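Local coordinates for protein LAIR1 ecotodomain from MGD21 antibody (Homo sapiens, PDB 7JZK) that serves as the antibody-inserted ectodomain of the immune receptor LAIR1, an immunoglobulin-like domain bound here by the V2 domain of a Plasmodium RIFIN, at residues A10-F24 / S87-K98. Sequence-based numbering, arbitrary orientation.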
loop_
_atom_site.group_PDB
_atom_site.type_symbol
_atom_site.label_atom_id
_atom_site.label_comp_id
_atom_site.label_asym_id
_atom_site.label_seq_id
_atom_site.Cartn_x
_atom_site.Cartn_y
_atom_site.Cartn_z
ATOM N N ALA A 10 -17.522 -2.048 14.854
ATOM C CA ALA A 10 -17.294 -0.609 14.838
ATOM C C ALA A 10 -17.888 0.030 16.082
ATOM O O ALA A 10 -19.018 -0.280 16.468
ATOM C CB ALA A 10 -17.913 0.047 13.599
ATOM N N GLU A 11 -17.123 0.941 16.684
ATOM C CA GLU A 11 -17.524 1.647 17.891
ATOM C C GLU A 11 -17.396 3.147 17.651
ATOM O O GLU A 11 -16.324 3.619 17.226
ATOM C CB GLU A 11 -16.639 1.222 19.068
ATOM C CG GLU A 11 -16.395 -0.288 19.133
ATOM C CD GLU A 11 -15.386 -0.674 20.194
ATOM O OE1 GLU A 11 -15.231 -1.890 20.458
ATOM O OE2 GLU A 11 -14.743 0.234 20.761
ATOM N N PRO A 12 -18.424 3.942 17.966
ATOM C CA PRO A 12 -19.656 3.536 18.652
ATOM C C PRO A 12 -20.701 2.868 17.764
ATOM O O PRO A 12 -21.772 2.587 18.283
ATOM C CB PRO A 12 -20.207 4.860 19.184
ATOM C CG PRO A 12 -19.735 5.891 18.152
ATOM C CD PRO A 12 -18.398 5.392 17.666
ATOM N N GLY A 13 -20.454 2.680 16.473
ATOM C CA GLY A 13 -21.473 2.072 15.640
ATOM C C GLY A 13 -21.158 2.193 14.163
ATOM O O GLY A 13 -20.094 2.662 13.763
ATOM N N THR A 14 -22.095 1.695 13.356
ATOM C CA THR A 14 -21.960 1.746 11.908
ATOM C C THR A 14 -22.396 3.075 11.306
ATOM O O THR A 14 -22.060 3.351 10.147
ATOM C CB THR A 14 -22.763 0.635 11.249
ATOM O OG1 THR A 14 -24.122 0.711 11.704
ATOM C CG2 THR A 14 -22.154 -0.697 11.604
ATOM N N VAL A 15 -23.169 3.874 12.038
ATOM C CA VAL A 15 -23.625 5.178 11.572
ATOM C C VAL A 15 -22.891 6.247 12.357
ATOM O O VAL A 15 -23.002 6.318 13.589
ATOM C CB VAL A 15 -25.145 5.340 11.679
ATOM C CG1 VAL A 15 -25.582 6.595 10.927
ATOM C CG2 VAL A 15 -25.807 4.105 11.062
ATOM N N ILE A 16 -22.103 7.045 11.646
ATOM C CA ILE A 16 -21.255 8.065 12.244
ATOM C C ILE A 16 -21.650 9.398 11.646
ATOM O O ILE A 16 -21.743 9.518 10.420
ATOM C CB ILE A 16 -19.760 7.779 12.012
ATOM C CG1 ILE A 16 -19.399 6.389 12.578
ATOM C CG2 ILE A 16 -18.894 8.897 12.597
ATOM C CD1 ILE A 16 -19.673 6.209 14.074
ATOM N N PRO A 17 -21.933 10.422 12.454
ATOM C CA PRO A 17 -22.152 11.755 11.889
ATOM C C PRO A 17 -20.875 12.286 11.267
ATOM O O PRO A 17 -19.768 12.047 11.767
ATOM C CB PRO A 17 -22.571 12.596 13.094
ATOM C CG PRO A 17 -21.974 11.868 14.277
ATOM C CD PRO A 17 -22.028 10.415 13.922
ATOM N N LEU A 18 -21.044 13.048 10.192
ATOM C CA LEU A 18 -19.917 13.675 9.523
ATOM C C LEU A 18 -19.078 14.428 10.538
ATOM O O LEU A 18 -19.606 15.190 11.354
ATOM C CB LEU A 18 -20.426 14.631 8.435
ATOM C CG LEU A 18 -19.422 15.236 7.432
ATOM C CD1 LEU A 18 -18.809 14.157 6.542
ATOM C CD2 LEU A 18 -20.058 16.335 6.568
ATOM N N GLY A 19 -17.777 14.166 10.523
ATOM C CA GLY A 19 -16.832 14.835 11.381
ATOM C C GLY A 19 -16.517 14.096 12.659
ATOM O O GLY A 19 -15.498 14.397 13.288
ATOM N N SER A 20 -17.343 13.122 13.046
ATOM C CA SER A 20 -17.142 12.385 14.286
ATOM C C SER A 20 -16.175 11.226 14.065
ATOM O O SER A 20 -15.756 10.937 12.942
ATOM C CB SER A 20 -18.479 11.890 14.841
ATOM O OG SER A 20 -18.376 11.535 16.214
ATOM N N HIS A 21 -15.813 10.566 15.165
ATOM C CA HIS A 21 -14.832 9.489 15.201
ATOM C C HIS A 21 -15.510 8.137 15.019
ATOM O O HIS A 21 -16.725 8.005 15.181
ATOM C CB HIS A 21 -14.049 9.537 16.520
ATOM C CG HIS A 21 -14.889 9.266 17.730
ATOM N ND1 HIS A 21 -15.598 10.258 18.378
ATOM C CD2 HIS A 21 -15.118 8.125 18.427
ATOM C CE1 HIS A 21 -16.239 9.736 19.410
ATOM N NE2 HIS A 21 -15.965 8.444 19.461
ATOM N N VAL A 22 -14.712 7.136 14.636
ATOM C CA VAL A 22 -15.150 5.743 14.583
ATOM C C VAL A 22 -13.927 4.861 14.773
ATOM O O VAL A 22 -12.813 5.252 14.434
ATOM C CB VAL A 22 -15.880 5.414 13.257
ATOM C CG1 VAL A 22 -14.906 5.366 12.097
ATOM C CG2 VAL A 22 -16.608 4.078 13.356
ATOM N N THR A 23 -14.121 3.687 15.378
ATOM C CA THR A 23 -13.029 2.733 15.548
ATOM C C THR A 23 -13.456 1.338 15.105
ATOM O O THR A 23 -14.451 0.796 15.604
ATOM C CB THR A 23 -12.545 2.683 17.000
ATOM O OG1 THR A 23 -12.410 4.017 17.505
ATOM C CG2 THR A 23 -11.192 1.980 17.068
ATOM N N PHE A 24 -12.683 0.748 14.196
ATOM C CA PHE A 24 -12.884 -0.629 13.776
ATOM C C PHE A 24 -12.031 -1.515 14.661
ATOM O O PHE A 24 -10.818 -1.310 14.763
ATOM C CB PHE A 24 -12.489 -0.815 12.307
ATOM C CG PHE A 24 -13.316 -0.010 11.361
ATOM C CD1 PHE A 24 -12.870 1.209 10.905
ATOM C CD2 PHE A 24 -14.562 -0.451 10.973
ATOM C CE1 PHE A 24 -13.638 1.971 10.058
ATOM C CE2 PHE A 24 -15.333 0.293 10.117
ATOM C CZ PHE A 24 -14.873 1.515 9.664
ATOM N N SER A 87 -5.211 -15.741 7.469
ATOM C CA SER A 87 -6.500 -16.342 7.738
ATOM C C SER A 87 -7.493 -15.984 6.635
ATOM O O SER A 87 -7.219 -15.155 5.763
ATOM C CB SER A 87 -7.022 -15.843 9.061
ATOM O OG SER A 87 -7.337 -14.493 8.907
ATOM N N GLU A 88 -8.656 -16.625 6.656
ATOM C CA GLU A 88 -9.734 -16.195 5.780
ATOM C C GLU A 88 -10.282 -14.864 6.273
ATOM O O GLU A 88 -10.177 -14.526 7.453
ATOM C CB GLU A 88 -10.848 -17.233 5.735
ATOM C CG GLU A 88 -10.347 -18.670 5.877
ATOM C CD GLU A 88 -10.514 -19.247 7.301
ATOM O OE1 GLU A 88 -11.323 -20.187 7.476
ATOM O OE2 GLU A 88 -9.828 -18.779 8.240
ATOM N N GLN A 89 -10.800 -14.070 5.345
ATOM C CA GLN A 89 -11.267 -12.740 5.703
ATOM C C GLN A 89 -12.551 -12.833 6.519
ATOM O O GLN A 89 -13.316 -13.789 6.409
ATOM C CB GLN A 89 -11.503 -11.891 4.446
ATOM C CG GLN A 89 -10.328 -11.857 3.497
ATOM C CD GLN A 89 -10.404 -12.991 2.513
ATOM O OE1 GLN A 89 -11.202 -13.915 2.689
ATOM N NE2 GLN A 89 -9.609 -12.925 1.452
ATOM N N SER A 90 -12.777 -11.821 7.344
ATOM C CA SER A 90 -14.053 -11.638 7.999
ATOM C C SER A 90 -15.112 -11.142 7.012
ATOM O O SER A 90 -14.831 -10.785 5.865
ATOM C CB SER A 90 -13.928 -10.607 9.107
ATOM O OG SER A 90 -14.255 -9.325 8.599
ATOM N N ASP A 91 -16.352 -11.136 7.466
ATOM C CA ASP A 91 -17.421 -10.537 6.689
ATOM C C ASP A 91 -17.217 -9.026 6.600
ATOM O O ASP A 91 -16.598 -8.422 7.479
ATOM C CB ASP A 91 -18.775 -10.846 7.327
ATOM C CG ASP A 91 -19.400 -12.108 6.759
ATOM O OD1 ASP A 91 -18.641 -12.948 6.222
ATOM O OD2 ASP A 91 -20.639 -12.275 6.857
ATOM N N TYR A 92 -17.726 -8.422 5.519
ATOM C CA TYR A 92 -17.665 -6.974 5.354
ATOM C C TYR A 92 -18.633 -6.286 6.299
ATOM O O TYR A 92 -19.716 -6.785 6.590
ATOM C CB TYR A 92 -18.007 -6.546 3.913
ATOM C CG TYR A 92 -16.871 -6.712 2.926
ATOM C CD1 TYR A 92 -16.877 -7.753 2.018
ATOM C CD2 TYR A 92 -15.781 -5.867 2.929
ATOM C CE1 TYR A 92 -15.836 -7.944 1.125
ATOM C CE2 TYR A 92 -14.727 -6.044 2.031
ATOM C CZ TYR A 92 -14.762 -7.089 1.130
ATOM O OH TYR A 92 -13.747 -7.321 0.230
ATOM N N LEU A 93 -18.246 -5.091 6.708
ATOM C CA LEU A 93 -18.990 -4.206 7.586
ATOM C C LEU A 93 -19.175 -2.894 6.835
ATOM O O LEU A 93 -18.195 -2.348 6.313
ATOM C CB LEU A 93 -18.186 -3.951 8.859
ATOM C CG LEU A 93 -18.811 -3.325 10.096
ATOM C CD1 LEU A 93 -19.655 -4.355 10.805
ATOM C CD2 LEU A 93 -17.730 -2.782 11.017
ATOM N N GLU A 94 -20.414 -2.390 6.755
ATOM C CA GLU A 94 -20.689 -1.137 6.055
ATOM C C GLU A 94 -20.690 0.025 7.042
ATOM O O GLU A 94 -21.462 0.034 8.001
ATOM C CB GLU A 94 -22.025 -1.154 5.320
ATOM C CG GLU A 94 -22.242 0.076 4.407
ATOM C CD GLU A 94 -23.612 0.079 3.754
ATOM O OE1 GLU A 94 -23.718 0.398 2.559
ATOM O OE2 GLU A 94 -24.599 -0.265 4.433
ATOM N N LEU A 95 -19.856 1.021 6.781
ATOM C CA LEU A 95 -19.820 2.250 7.552
ATOM C C LEU A 95 -20.676 3.278 6.834
ATOM O O LEU A 95 -20.460 3.553 5.648
ATOM C CB LEU A 95 -18.390 2.765 7.711
ATOM C CG LEU A 95 -18.294 4.221 8.173
ATOM C CD1 LEU A 95 -18.748 4.329 9.615
ATOM C CD2 LEU A 95 -16.890 4.762 8.013
ATOM N N VAL A 96 -21.646 3.830 7.548
ATOM C CA VAL A 96 -22.524 4.858 7.026
ATOM C C VAL A 96 -22.164 6.146 7.738
ATOM O O VAL A 96 -22.046 6.162 8.969
ATOM C CB VAL A 96 -24.002 4.489 7.233
ATOM C CG1 VAL A 96 -24.912 5.597 6.690
ATOM C CG2 VAL A 96 -24.295 3.171 6.542
ATOM N N VAL A 97 -21.897 7.200 6.963
ATOM C CA VAL A 97 -21.618 8.538 7.480
ATOM C C VAL A 97 -22.790 9.440 7.113
ATOM O O VAL A 97 -23.262 9.428 5.968
ATOM C CB VAL A 97 -20.289 9.099 6.938
ATOM C CG1 VAL A 97 -20.249 8.984 5.444
ATOM C CG2 VAL A 97 -20.112 10.568 7.329
ATOM N N LYS A 98 -23.267 10.211 8.082
ATOM C CA LYS A 98 -24.427 11.063 7.859
ATOM C C LYS A 98 -24.058 12.516 8.100
ATOM O O LYS A 98 -24.329 13.356 7.254
ATOM C CB LYS A 98 -25.587 10.649 8.774
ATOM C CG LYS A 98 -26.986 10.823 8.164
ATOM C CD LYS A 98 -27.252 12.234 7.602
ATOM C CE LYS A 98 -28.684 12.369 7.084
ATOM N NZ LYS A 98 -28.801 13.340 5.948
#
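L95 and I16 meet because their first torsions send them to a common point: CG of L95 lies opposite its backbone N (chi1 164°), while CG1 of I16 swings back beside its own N (chi1 -57°). L95 CD1 thereby comes within 3.7 Å of I16 CG1, and it also lies near V22 CG2. The second methyl of L95, CD2, faces F24 CZ at 4.2 Å, with the two side chains roughly perpendicular. L93 continues this apolar line: its CD2 sits in the plane of the F24 ring, 3.9 Å from F24 CD2, and touches A10 CB from the same methyl. The ring is thus met at its edge by both leucines, while F76 of strand 74-82 meets it as well.

The backbones supply the polar half. V15 pairs with V96, and I16 with V97, in parallel register. V96 N donates to T14 O over 2.7 Å, almost straight at 168°; I16 N returns a bond to V96 O at 2.8 Å, and K98 N reaches I16 O at 2.9 Å. On the face opposite I16 and V97, V15 and V96 bring their side chains together more loosely. Past the ladder, L18 CD1 rests 3.9 Å from V97 CG2 at the type II turn P17-S20.

After the cis peptide before P12, the chain leaves the sheet of strand 7-11 and strand 15-16 pairs with strand 85-97, the A-to-A' switch seen in many immunoglobulin domains, with A' as edge strand beside G. Chemically, three backbone bonds fix the edge-strand register, whereas apolar contacts of L93 with A10 and F24, and of L95 with V22 and F24, help join the two sheets.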